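DNA polymerase (Bacillus phage phi29, PDB 1XI1) replicates the phage genome from a protein primer, synthesising DNA processively with strand displacement and proofreading it through a 3'-5' exonuclease activity. Local coordinates at residues Pro129-Ala134 / Lys167-Ile172; Gln502-Lys507 / Lys525-Cys530; Leu177-Lys182 / Gly376-Leu381; Phe69-Leu74 / Tyr101-Cys106. The protein carries 2 engineered substitutions. All coordinates share one frame; numbering follows the deposited sequence.

Interaction 1: residues Pro129-Ala134 / Lys167-Ile172. With MG (magnesium ion), chain E; nucleotides of chain A.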
# COMPACT_ATOMS: atom_id res chain seq x y z
N PRO C 129 8.13 9.21 2.26
CA PRO C 129 9.15 9.66 3.21
C PRO C 129 9.09 11.18 3.27
O PRO C 129 8.60 11.82 2.32
CB PRO C 129 10.46 9.18 2.58
CG PRO C 129 10.04 8.00 1.73
CD PRO C 129 8.75 8.49 1.13
N VAL C 130 9.59 11.75 4.35
CA VAL C 130 9.56 13.20 4.52
C VAL C 130 10.26 13.92 3.38
O VAL C 130 9.72 14.89 2.84
CB VAL C 130 10.26 13.63 5.81
CG1 VAL C 130 9.87 15.05 6.14
CG2 VAL C 130 9.91 12.70 6.93
N LYS C 131 11.45 13.46 3.02
CA LYS C 131 12.18 14.10 1.93
C LYS C 131 11.34 14.13 0.67
O LYS C 131 11.10 15.19 0.11
CB LYS C 131 13.52 13.38 1.70
CG LYS C 131 14.44 13.42 2.92
CD LYS C 131 14.59 14.84 3.49
CE LYS C 131 15.18 14.84 4.90
NZ LYS C 131 15.03 16.15 5.61
N LYS C 132 10.87 12.97 0.23
CA LYS C 132 10.03 12.90 -0.96
C LYS C 132 8.88 13.91 -0.84
O LYS C 132 8.66 14.71 -1.76
CB LYS C 132 9.45 11.49 -1.12
CG LYS C 132 8.70 11.26 -2.44
CD LYS C 132 8.12 9.86 -2.48
CE LYS C 132 7.65 9.48 -3.88
NZ LYS C 132 6.78 10.53 -4.49
N ILE C 133 8.15 13.88 0.27
CA ILE C 133 7.03 14.80 0.47
C ILE C 133 7.48 16.25 0.29
O ILE C 133 6.72 17.09 -0.19
CB ILE C 133 6.42 14.66 1.89
CG1 ILE C 133 5.68 13.32 2.01
CG2 ILE C 133 5.48 15.83 2.18
CD1 ILE C 133 5.21 13.00 3.42
N ALA C 134 8.71 16.53 0.70
CA ALA C 134 9.23 17.88 0.58
C ALA C 134 9.43 18.28 -0.89
O ALA C 134 9.05 19.38 -1.32
CB ALA C 134 10.54 17.98 1.34
N LYS C 167 13.23 21.07 13.50
CA LYS C 167 12.19 22.04 13.16
C LYS C 167 11.77 21.85 11.71
O LYS C 167 10.59 21.88 11.40
CB LYS C 167 12.69 23.47 13.36
CG LYS C 167 11.64 24.52 13.02
CD LYS C 167 12.15 25.94 13.28
CE LYS C 167 11.16 26.98 12.78
NZ LYS C 167 11.65 28.37 13.00
N ASN C 168 12.75 21.66 10.82
CA ASN C 168 12.44 21.48 9.40
C ASN C 168 11.62 20.21 9.18
O ASN C 168 10.58 20.25 8.52
CB ASN C 168 13.74 21.41 8.58
CG ASN C 168 13.48 21.46 7.07
OD1 ASN C 168 14.20 20.82 6.28
ND2 ASN C 168 12.48 22.22 6.65
N ASP C 169 12.08 19.08 9.72
CA ASP C 169 11.36 17.82 9.54
C ASP C 169 9.91 17.91 9.98
O ASP C 169 9.02 17.47 9.26
CB ASP C 169 12.04 16.68 10.31
CG ASP C 169 13.27 16.14 9.59
OD1 ASP C 169 13.28 16.09 8.34
OD2 ASP C 169 14.22 15.74 10.30
N ILE C 170 9.66 18.48 11.16
CA ILE C 170 8.29 18.57 11.61
C ILE C 170 7.53 19.65 10.87
O ILE C 170 6.30 19.61 10.83
CB ILE C 170 8.21 18.87 13.12
CG1 ILE C 170 8.94 20.17 13.44
CG2 ILE C 170 8.77 17.70 13.91
CD1 ILE C 170 8.86 20.59 14.89
N GLN C 171 8.24 20.61 10.30
CA GLN C 171 7.54 21.68 9.59
C GLN C 171 7.07 21.17 8.22
O GLN C 171 5.95 21.47 7.79
CB GLN C 171 8.44 22.91 9.42
CG GLN C 171 7.67 24.15 8.98
CD GLN C 171 8.50 25.42 8.95
OE1 GLN C 171 7.98 26.51 9.17
NE2 GLN C 171 9.80 25.30 8.66
N ILE C 172 7.92 20.38 7.57
CA ILE C 172 7.57 19.82 6.28
C ILE C 172 6.28 19.03 6.38
O ILE C 172 5.42 19.13 5.51
CB ILE C 172 8.66 18.89 5.77
CG1 ILE C 172 9.91 19.69 5.44
CG2 ILE C 172 8.14 18.12 4.58
CD1 ILE C 172 11.10 18.84 5.01
MG MG E . 16.49 14.96 10.40
P DT A 3 8.05 3.25 1.05
OP1 DT A 3 8.13 4.38 0.04
OP2 DT A 3 9.27 2.34 1.01
O5' DT A 3 8.08 3.98 2.51
C5' DT A 3 9.22 4.76 2.94
C4' DT A 3 8.87 5.52 4.20
O4' DT A 3 8.43 4.57 5.20
C3' DT A 3 10.02 6.30 4.83
O3' DT A 3 9.52 7.50 5.44
C2' DT A 3 10.55 5.33 5.87
C1' DT A 3 9.30 4.58 6.31
N1 DT A 3 9.58 3.19 6.67
C2 DT A 3 9.53 2.83 8.00
O2 DT A 3 9.25 3.62 8.89
N3 DT A 3 9.85 1.52 8.26
C4 DT A 3 10.19 0.55 7.33
O4 DT A 3 10.46 -0.59 7.72
C5 DT A 3 10.20 0.99 5.95
C7 DT A 3 10.55 0.02 4.86
C6 DT A 3 9.89 2.27 5.70
P DT A 4 10.45 8.37 6.42
OP1 DT A 4 9.64 8.64 7.64
OP2 DT A 4 11.01 9.53 5.65
O5' DT A 4 11.65 7.39 6.83
C5' DT A 4 12.69 7.82 7.72
C4' DT A 4 12.15 7.92 9.13
O4' DT A 4 11.59 6.63 9.47
C3' DT A 4 13.19 8.22 10.21
O3' DT A 4 12.67 9.05 11.24
C2' DT A 4 13.57 6.86 10.75
C1' DT A 4 12.30 6.03 10.54
N1 DT A 4 12.54 4.62 10.14
C2 DT A 4 12.40 3.61 11.08
O2 DT A 4 12.06 3.81 12.23
N3 DT A 4 12.67 2.35 10.60
C4 DT A 4 13.05 2.00 9.31
O4 DT A 4 13.28 0.83 9.03
C5 DT A 4 13.16 3.11 8.38
C7 DT A 4 13.57 2.84 6.97
C6 DT A 4 12.90 4.34 8.84
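Val130 sets its CG1 methyl on Ile172, 3.9 Å from CG2, in a slanting side-chain contact that also brings CG1 to 4.0 Å from the backbone O of Asp169. With CG1 trans to the backbone N (chi1 -164°), one methyl of Val130 faces the long helix 160-182 while the other, CG2, faces the phosphate of nucleotide DT4 of chain A. The branched residue thus serves both sides. One turn on, Ala134 CB meets CD1 of Ile172 at 3.8 Å; its small size suits the point where the two backbones come close. Ile133 adds a looser contact, CG2 to Ile172 CG2 at 4.3 Å, and also touches His61 and Ile173.

Beside this apolar seam runs a polar one. Lys131 starts off away from helix 160-182, but a bend at its second torsion returns NZ to Asp169 OD1, a 3.2 Å salt bridge that meets the syn side of the carboxylate, 15° out of its plane. The other oxygen, Asp169 OD2, binds the magnesium ion at 2.4 Å; Asp145, near Lys131, is a ligand of the same magnesium site in this protein.

Pro129 is the N-cap of helix 130-136, and the amide just after it is put to use: Val130 N donates to OP2 of DT4 of chain A at 2.9 Å, with an angle of 151° at the hydrogen. The contact lies in the exonuclease region, at its magnesium site. The first amide of the helix holds one phosphate oxygen, and the helix N-terminus would favour that negative group; the lysine grips OD1 while OD2 is committed to the magnesium ion, which probably fixes the rotation of the carboxylate.

Interaction 2: residues Gln502-Lys507 / Lys525-Cys530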
# COMPACT_ATOMS: atom_id res chain seq x y z
N GLN C 502 17.49 -4.71 -15.04
CA GLN C 502 17.51 -4.29 -16.44
C GLN C 502 18.50 -3.15 -16.72
O GLN C 502 18.82 -2.35 -15.83
CB GLN C 502 16.11 -3.81 -16.86
CG GLN C 502 14.95 -4.66 -16.31
CD GLN C 502 13.57 -4.17 -16.75
OE1 GLN C 502 13.26 -2.99 -16.62
NE2 GLN C 502 12.74 -5.08 -17.28
N ASP C 503 18.97 -3.10 -17.97
CA ASP C 503 19.84 -2.02 -18.45
C ASP C 503 18.95 -1.21 -19.39
O ASP C 503 18.74 -1.58 -20.55
CB ASP C 503 21.06 -2.56 -19.20
CG ASP C 503 22.23 -2.89 -18.28
OD1 ASP C 503 22.49 -2.12 -17.33
OD2 ASP C 503 22.89 -3.92 -18.52
N ILE C 504 18.43 -0.10 -18.88
CA ILE C 504 17.51 0.78 -19.60
C ILE C 504 18.13 1.89 -20.45
O ILE C 504 18.89 2.71 -19.94
CB ILE C 504 16.54 1.48 -18.63
CG1 ILE C 504 16.02 0.49 -17.58
CG2 ILE C 504 15.41 2.15 -19.41
CD1 ILE C 504 15.22 -0.66 -18.12
N TYR C 505 17.74 1.94 -21.72
CA TYR C 505 18.24 2.97 -22.61
C TYR C 505 17.73 4.31 -22.08
O TYR C 505 16.52 4.53 -22.04
CB TYR C 505 17.72 2.75 -24.03
CG TYR C 505 18.20 1.48 -24.71
CD1 TYR C 505 17.33 0.41 -24.96
CD2 TYR C 505 19.53 1.35 -25.11
CE1 TYR C 505 17.77 -0.75 -25.59
CE2 TYR C 505 19.98 0.19 -25.74
CZ TYR C 505 19.10 -0.85 -25.98
OH TYR C 505 19.56 -2.00 -26.59
N MET C 506 18.62 5.20 -21.68
CA MET C 506 18.20 6.48 -21.13
C MET C 506 18.56 7.65 -22.03
O MET C 506 19.69 8.12 -22.08
CB MET C 506 18.80 6.68 -19.73
CG MET C 506 17.81 6.93 -18.62
SD MET C 506 16.35 5.87 -18.74
CE MET C 506 16.67 4.71 -17.43
N LYS C 507 17.55 8.09 -22.78
CA LYS C 507 17.71 9.18 -23.76
C LYS C 507 18.68 10.29 -23.36
O LYS C 507 18.68 10.72 -22.21
CB LYS C 507 16.33 9.77 -24.06
CG LYS C 507 16.34 10.91 -25.06
CD LYS C 507 15.13 10.82 -25.99
CE LYS C 507 15.14 11.97 -26.98
NZ LYS C 507 14.06 11.82 -28.00
N LYS C 525 21.25 3.00 -18.18
CA LYS C 525 21.03 2.91 -16.74
C LYS C 525 20.70 1.52 -16.23
O LYS C 525 19.85 0.82 -16.77
CB LYS C 525 19.90 3.86 -16.31
CG LYS C 525 19.57 3.75 -14.84
CD LYS C 525 18.46 4.68 -14.44
CE LYS C 525 18.22 4.60 -12.95
NZ LYS C 525 17.12 5.51 -12.54
N PHE C 526 21.40 1.14 -15.17
CA PHE C 526 21.18 -0.14 -14.54
C PHE C 526 20.18 0.07 -13.39
O PHE C 526 20.40 0.92 -12.51
CB PHE C 526 22.49 -0.68 -13.98
CG PHE C 526 22.36 -2.00 -13.29
CD1 PHE C 526 22.06 -3.15 -14.01
CD2 PHE C 526 22.57 -2.09 -11.91
CE1 PHE C 526 21.99 -4.39 -13.38
CE2 PHE C 526 22.50 -3.32 -11.27
CZ PHE C 526 22.21 -4.47 -12.00
N SER C 527 19.08 -0.66 -13.40
CA SER C 527 18.09 -0.52 -12.33
C SER C 527 17.74 -1.90 -11.78
O SER C 527 17.67 -2.88 -12.53
CB SER C 527 16.82 0.19 -12.83
OG SER C 527 16.14 -0.59 -13.80
N VAL C 528 17.53 -1.97 -10.47
CA VAL C 528 17.20 -3.23 -9.82
C VAL C 528 15.87 -3.13 -9.07
O VAL C 528 15.55 -2.11 -8.47
CB VAL C 528 18.30 -3.67 -8.81
CG1 VAL C 528 17.97 -5.04 -8.24
CG2 VAL C 528 19.65 -3.70 -9.50
N LYS C 529 15.10 -4.20 -9.15
CA LYS C 529 13.82 -4.29 -8.48
C LYS C 529 13.89 -5.57 -7.67
O LYS C 529 14.07 -6.65 -8.23
CB LYS C 529 12.68 -4.35 -9.50
CG LYS C 529 12.61 -3.15 -10.43
CD LYS C 529 12.57 -1.85 -9.64
CE LYS C 529 12.63 -0.64 -10.55
NZ LYS C 529 12.71 0.61 -9.73
N CYS C 530 13.77 -5.43 -6.36
CA CYS C 530 13.82 -6.60 -5.49
C CYS C 530 13.01 -6.40 -4.22
O CYS C 530 12.95 -5.31 -3.66
CB CYS C 530 15.27 -6.94 -5.13
SG CYS C 530 15.45 -8.49 -4.20
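Lys525 O is approached by two donors from the facing strand: Ile504 N makes a short 2.7 Å hydrogen bond lying in the carbonyl plane, and Asp503 CA adds a CA-H...O contact at 3.3 Å. The return bond, Lys525 N to Ile504 O, is 3.0 Å. A second reciprocal pair joins Gln502 and Ser527; here Ser527 N to Gln502 O, also 3.0 Å, is nearly straight, with 168° at the hydrogen.

The pattern is antiparallel: Gln502-Ser527 and Ile504-Lys525 are hydrogen-bonded pairs, and Asp503-Phe526 between them is a non-hydrogen-bonded pair. Strand 499-507 holds 523-529 on one side and 491-496 on another, in a curled sheet of the polymerisation region, in the palm.

On one face Asp503 turns OD1 to the edge of the Phe526 ring, 3.5 Å from CD1, where the slightly positive ring hydrogens suit a carboxylate; the two planes stand 52° apart. Its other oxygen, OD2, is taken by a salt bridge from Arg491, so the salt bridge holds one oxygen while the other lies at the ring edge. On the opposite face Met506, bent at its last two torsions, folds CE over the aliphatic part of Lys525, a tight 3.5 Å from CD. The extended lysine carries its ammonium onward, a fitting residue for an exposed border. Ser527 OG lies 3.9 Å from Ile504 CG1 on this face, and Gln502 NE2 is hydrogen-bonded to Tyr494 OH. Strand 523-529 ends at Lys529, which stabilises the primer terminus at the polymerisation active site.

Interaction 3: residues Leu177-Lys182 / Gly376-Leu381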
# COMPACT_ATOMS: atom_id res chain seq x y z
N LEU C 177 0.25 18.36 5.92
CA LEU C 177 -1.03 18.08 6.54
C LEU C 177 -1.95 19.28 6.43
O LEU C 177 -3.13 19.12 6.14
CB LEU C 177 -0.87 17.71 8.02
CG LEU C 177 -0.24 16.35 8.31
CD1 LEU C 177 -0.14 16.12 9.81
CD2 LEU C 177 -1.07 15.26 7.66
N LEU C 178 -1.42 20.48 6.65
CA LEU C 178 -2.25 21.68 6.57
C LEU C 178 -2.91 21.84 5.19
O LEU C 178 -4.13 21.98 5.08
CB LEU C 178 -1.45 22.94 6.90
CG LEU C 178 -2.32 24.21 6.85
CD1 LEU C 178 -3.47 24.08 7.85
CD2 LEU C 178 -1.48 25.43 7.16
N ILE C 179 -2.08 21.81 4.15
CA ILE C 179 -2.56 21.92 2.77
C ILE C 179 -3.64 20.86 2.54
O ILE C 179 -4.69 21.12 1.94
CB ILE C 179 -1.42 21.69 1.77
CG1 ILE C 179 -0.43 22.87 1.81
CG2 ILE C 179 -1.99 21.46 0.39
CD1 ILE C 179 0.84 22.70 0.97
N GLN C 180 -3.37 19.66 3.03
CA GLN C 180 -4.28 18.55 2.91
C GLN C 180 -5.59 18.87 3.64
O GLN C 180 -6.67 18.69 3.08
CB GLN C 180 -3.60 17.29 3.47
CG GLN C 180 -4.26 15.97 3.16
CD GLN C 180 -3.36 14.78 3.49
OE1 GLN C 180 -2.68 14.76 4.52
NE2 GLN C 180 -3.34 13.78 2.61
N PHE C 181 -5.52 19.38 4.87
CA PHE C 181 -6.75 19.71 5.62
C PHE C 181 -7.54 20.88 5.03
O PHE C 181 -8.76 20.94 5.17
CB PHE C 181 -6.46 20.01 7.09
CG PHE C 181 -6.31 18.78 7.94
CD1 PHE C 181 -5.23 17.92 7.79
CD2 PHE C 181 -7.27 18.48 8.91
CE1 PHE C 181 -5.09 16.78 8.58
CE2 PHE C 181 -7.14 17.33 9.71
CZ PHE C 181 -6.05 16.49 9.54
N LYS C 182 -6.83 21.82 4.41
CA LYS C 182 -7.49 22.98 3.81
C LYS C 182 -8.23 22.58 2.54
O LYS C 182 -9.05 23.34 2.02
CB LYS C 182 -6.48 24.07 3.47
CG LYS C 182 -6.19 25.04 4.62
CD LYS C 182 -5.16 26.08 4.19
CE LYS C 182 -4.84 27.05 5.32
NZ LYS C 182 -3.72 27.97 4.96
N GLY C 376 2.75 20.54 -7.93
CA GLY C 376 3.22 20.20 -6.60
C GLY C 376 2.22 19.56 -5.64
O GLY C 376 1.68 18.50 -5.91
N ALA C 377 1.97 20.24 -4.53
CA ALA C 377 1.07 19.75 -3.49
C ALA C 377 -0.30 19.28 -3.96
O ALA C 377 -0.63 18.09 -3.85
CB ALA C 377 0.89 20.82 -2.43
N ILE C 378 -1.10 20.21 -4.47
CA ILE C 378 -2.44 19.93 -4.97
C ILE C 378 -2.47 18.79 -5.98
O ILE C 378 -3.43 18.03 -6.04
CB ILE C 378 -3.05 21.18 -5.62
CG1 ILE C 378 -3.12 22.31 -4.60
CG2 ILE C 378 -4.44 20.87 -6.18
CD1 ILE C 378 -3.96 21.98 -3.37
N LYS C 379 -1.40 18.66 -6.77
CA LYS C 379 -1.32 17.62 -7.77
C LYS C 379 -1.08 16.24 -7.15
O LYS C 379 -1.61 15.23 -7.63
CB LYS C 379 -0.18 17.92 -8.75
CG LYS C 379 -0.15 17.00 -9.96
CD LYS C 379 1.18 17.09 -10.72
CE LYS C 379 1.13 16.30 -12.00
NZ LYS C 379 2.45 16.28 -12.69
N GLN C 380 -0.26 16.18 -6.11
CA GLN C 380 0.03 14.92 -5.45
C GLN C 380 -1.20 14.45 -4.67
O GLN C 380 -1.45 13.25 -4.54
CB GLN C 380 1.23 15.07 -4.50
CG GLN C 380 2.56 15.37 -5.21
CD GLN C 380 2.78 14.46 -6.41
OE1 GLN C 380 2.15 14.63 -7.45
NE2 GLN C 380 3.66 13.48 -6.26
N LEU C 381 -1.96 15.40 -4.15
CA LEU C 381 -3.16 15.06 -3.41
C LEU C 381 -4.21 14.53 -4.39
O LEU C 381 -4.95 13.59 -4.08
CB LEU C 381 -3.69 16.29 -2.66
CG LEU C 381 -2.81 16.74 -1.48
CD1 LEU C 381 -3.33 18.02 -0.89
CD2 LEU C 381 -2.80 15.66 -0.41
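Ile179 touches three residues of helix 376-393 with its two methyl ends. CD1 meets CB of Ala377 at 3.9 Å, while CG2 sits 3.9 Å from Leu381 CD1 and, more loosely, 4.3 Å from Ile378 CD1. With CG1 trans to the carbonyl carbon (chi1 -71°) and the chain then straight, the isoleucine spreads CD1 and CG2 along the partner helix and spans about one turn of it. Alanine suits the spot under both methyls, since a bare CB lets the branched residue come close.

Leu381 is shared. Its CD1 faces Ile179, whereas CD2 lies against Gln180, 3.9 Å from CG and 3.6 Å from NE2. The glutamine is used here for its length: the extended chain lies obliquely across the leucine, and its amide end is held by a hydrogen bond from NE2 to Lys125 O. The NE2 of this buried side chain is so satisfied while its methylenes pack.

The two helices pass with segment axes 10.5 Å apart at -65°, with Ile179 and Gln180 on one helix facing Ala377, Ile378 and Leu381 on the other. What they join is the border between two activities: helix 160-182 belongs to the exonuclease region and helix 376-393 to the polymerisation region, where it is a helix of the fingers. Beyond the first shell, Leu126 touches Gln180, Phe137 touches Ala377, and Gln183 touches Ile378. The same helix 376-393 carries Lys379, which stabilises the incoming nucleotide, and Leu384, close to Gln180, is probably involved in positioning the templating nucleotide.

Interaction 4: residues Phe69-Leu74 / Tyr101-Cys106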
# COMPACT_ATOMS: atom_id res chain seq x y z
N PHE C 69 8.48 4.28 21.83
CA PHE C 69 9.02 5.05 22.94
C PHE C 69 7.89 5.61 23.79
O PHE C 69 8.02 5.73 25.00
CB PHE C 69 9.93 6.19 22.47
CG PHE C 69 11.16 5.74 21.74
CD1 PHE C 69 11.09 5.28 20.43
CD2 PHE C 69 12.41 5.80 22.35
CE1 PHE C 69 12.24 4.89 19.74
CE2 PHE C 69 13.57 5.41 21.67
CZ PHE C 69 13.48 4.95 20.36
N ILE C 70 6.78 5.97 23.15
CA ILE C 70 5.64 6.52 23.86
C ILE C 70 4.95 5.51 24.79
O ILE C 70 4.66 5.83 25.94
CB ILE C 70 4.60 7.10 22.88
CG1 ILE C 70 5.18 8.35 22.20
CG2 ILE C 70 3.31 7.46 23.63
CD1 ILE C 70 4.27 8.99 21.17
N ILE C 71 4.67 4.31 24.28
CA ILE C 71 4.02 3.27 25.10
C ILE C 71 4.95 2.89 26.25
O ILE C 71 4.51 2.67 27.37
CB ILE C 71 3.72 1.99 24.27
CG1 ILE C 71 2.83 2.32 23.07
CG2 ILE C 71 3.04 0.95 25.14
CD1 ILE C 71 1.59 3.08 23.40
N ASN C 72 6.25 2.81 25.96
CA ASN C 72 7.26 2.47 26.95
C ASN C 72 7.17 3.41 28.14
O ASN C 72 7.37 2.98 29.28
CB ASN C 72 8.67 2.61 26.36
CG ASN C 72 9.25 1.29 25.90
OD1 ASN C 72 9.74 0.49 26.69
ND2 ASN C 72 9.21 1.05 24.60
N TRP C 73 6.89 4.68 27.85
CA TRP C 73 6.79 5.73 28.87
C TRP C 73 5.48 5.60 29.64
O TRP C 73 5.47 5.65 30.87
CB TRP C 73 6.86 7.13 28.22
CG TRP C 73 6.93 8.26 29.20
CD1 TRP C 73 8.06 8.81 29.74
CD2 TRP C 73 5.83 8.89 29.87
NE1 TRP C 73 7.73 9.74 30.69
CE2 TRP C 73 6.37 9.81 30.80
CE3 TRP C 73 4.44 8.77 29.77
CZ2 TRP C 73 5.57 10.60 31.62
CZ3 TRP C 73 3.64 9.56 30.59
CH2 TRP C 73 4.21 10.46 31.50
N LEU C 74 4.38 5.45 28.91
CA LEU C 74 3.06 5.34 29.52
C LEU C 74 3.00 4.18 30.51
O LEU C 74 2.51 4.35 31.62
CB LEU C 74 1.98 5.14 28.44
CG LEU C 74 1.62 6.31 27.50
CD1 LEU C 74 0.67 5.83 26.42
CD2 LEU C 74 0.99 7.42 28.31
N TYR C 101 -1.76 2.61 13.77
CA TYR C 101 -2.67 3.64 13.28
C TYR C 101 -3.04 4.66 14.35
O TYR C 101 -3.33 5.81 14.03
CB TYR C 101 -3.97 3.03 12.75
CG TYR C 101 -3.85 2.19 11.48
CD1 TYR C 101 -3.34 0.89 11.52
CD2 TYR C 101 -4.29 2.70 10.26
CE1 TYR C 101 -3.27 0.12 10.36
CE2 TYR C 101 -4.22 1.93 9.10
CZ TYR C 101 -3.71 0.65 9.15
OH TYR C 101 -3.65 -0.12 8.00
N MET C 102 -3.03 4.27 15.62
CA MET C 102 -3.42 5.21 16.67
C MET C 102 -3.12 4.85 18.13
O MET C 102 -3.15 3.67 18.51
CB MET C 102 -4.92 5.47 16.55
CG MET C 102 -5.49 6.19 17.74
SD MET C 102 -7.27 6.06 17.80
CE MET C 102 -7.46 4.57 18.72
N ILE C 103 -2.85 5.87 18.93
CA ILE C 103 -2.61 5.72 20.37
C ILE C 103 -3.53 6.73 21.03
O ILE C 103 -3.31 7.94 20.91
CB ILE C 103 -1.17 6.06 20.79
CG1 ILE C 103 -0.15 5.21 20.04
CG2 ILE C 103 -1.00 5.77 22.28
CD1 ILE C 103 1.32 5.49 20.45
N ASP C 104 -4.57 6.25 21.72
CA ASP C 104 -5.53 7.12 22.39
C ASP C 104 -5.23 7.10 23.88
O ASP C 104 -5.26 6.05 24.52
CB ASP C 104 -6.95 6.63 22.13
CG ASP C 104 -8.01 7.62 22.64
OD1 ASP C 104 -9.20 7.28 22.67
OD2 ASP C 104 -7.66 8.75 23.01
N ILE C 105 -4.95 8.26 24.46
CA ILE C 105 -4.62 8.33 25.88
C ILE C 105 -5.73 9.00 26.67
O ILE C 105 -6.06 10.16 26.43
CB ILE C 105 -3.32 9.09 26.08
CG1 ILE C 105 -2.24 8.52 25.14
CG2 ILE C 105 -2.90 9.02 27.52
CD1 ILE C 105 -0.90 9.22 25.21
N CYS C 106 -6.29 8.27 27.62
CA CYS C 106 -7.38 8.79 28.42
C CYS C 106 -6.95 9.21 29.83
O CYS C 106 -6.09 8.57 30.44
CB CYS C 106 -8.49 7.74 28.49
SG CYS C 106 -10.05 8.32 29.16
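Ile71 and Ile103 supply the tightest of the apolar contacts, CD1 to CD1 at 3.8 Å, and Ile71 CD1 also lies 3.9 Å from Ile103 CG2. The isoleucine of the helix does not aim straight at the strand; a kink at its second torsion (chi2 -52°) swings CD1 round to it. Ile70, one residue earlier, adds CG2 against Ile103 CD1 at 4.2 Å, so the end of Ile103 lies against two helix residues. Leu74 and Ile105 meet tip to tip, Leu74 CD1 standing 3.9 Å from Ile105 CD1 and CD2 4.1 Å from the same methyl.

The architecture is a helix lying on a sheet. Helix 63-76 runs over the mixed sheet of the exonuclease region; the axes of segments 69-74 and 101-106 pass 11.0 Å apart, 24° from parallel. Ile70, Ile71 and Leu74 form the helical stripe that faces inward, and the alternate strand residues Ile103 and Ile105 rise to meet it. Beta-branched isoleucines suit an extended strand, and Leu74, branched at CG, presents both of its end methyls to Ile105 CD1.

Hydrogen bonding belongs to each element separately. Within the helix, Leu74 N bonds Ile70 O at 3.0 Å. Within the sheet, Ile103 pairs with Ile119 and Ile105 with Thr117, while Asp104 pairs with Asn91 on the other flank; Tyr101 and Met102 both face Ile93 in a classic beta bulge. Aromatic contacts lie outside the apolar layer: Phe69, which interacts with the terminal protein, meets the ring of the ssDNA-binding Phe65, and Tyr101 takes a cation-pi contact from Lys124.

Interaction 4 is the most buried of the four and wholly apolar between its segments, as suits a helix laid on the exonuclease sheet. Interactions 1 and 3 share helix 160-182, about 14 Å apart between centres. Interaction 1 lies at the metal and DNA, mixing aliphatic contact with charge, whereas interaction 3 meets the polymerisation region mainly through aliphatic groups. Interaction 2 stands apart, about 43 Å from interaction 4 centre to centre and across the chain's centre from it; its strength is backbone hydrogen bonding, with a partly exposed border of charged chains. Polar contacts cross interactions 1 and 2, while interactions 3 and 4 have no hydrogen bond between their segments.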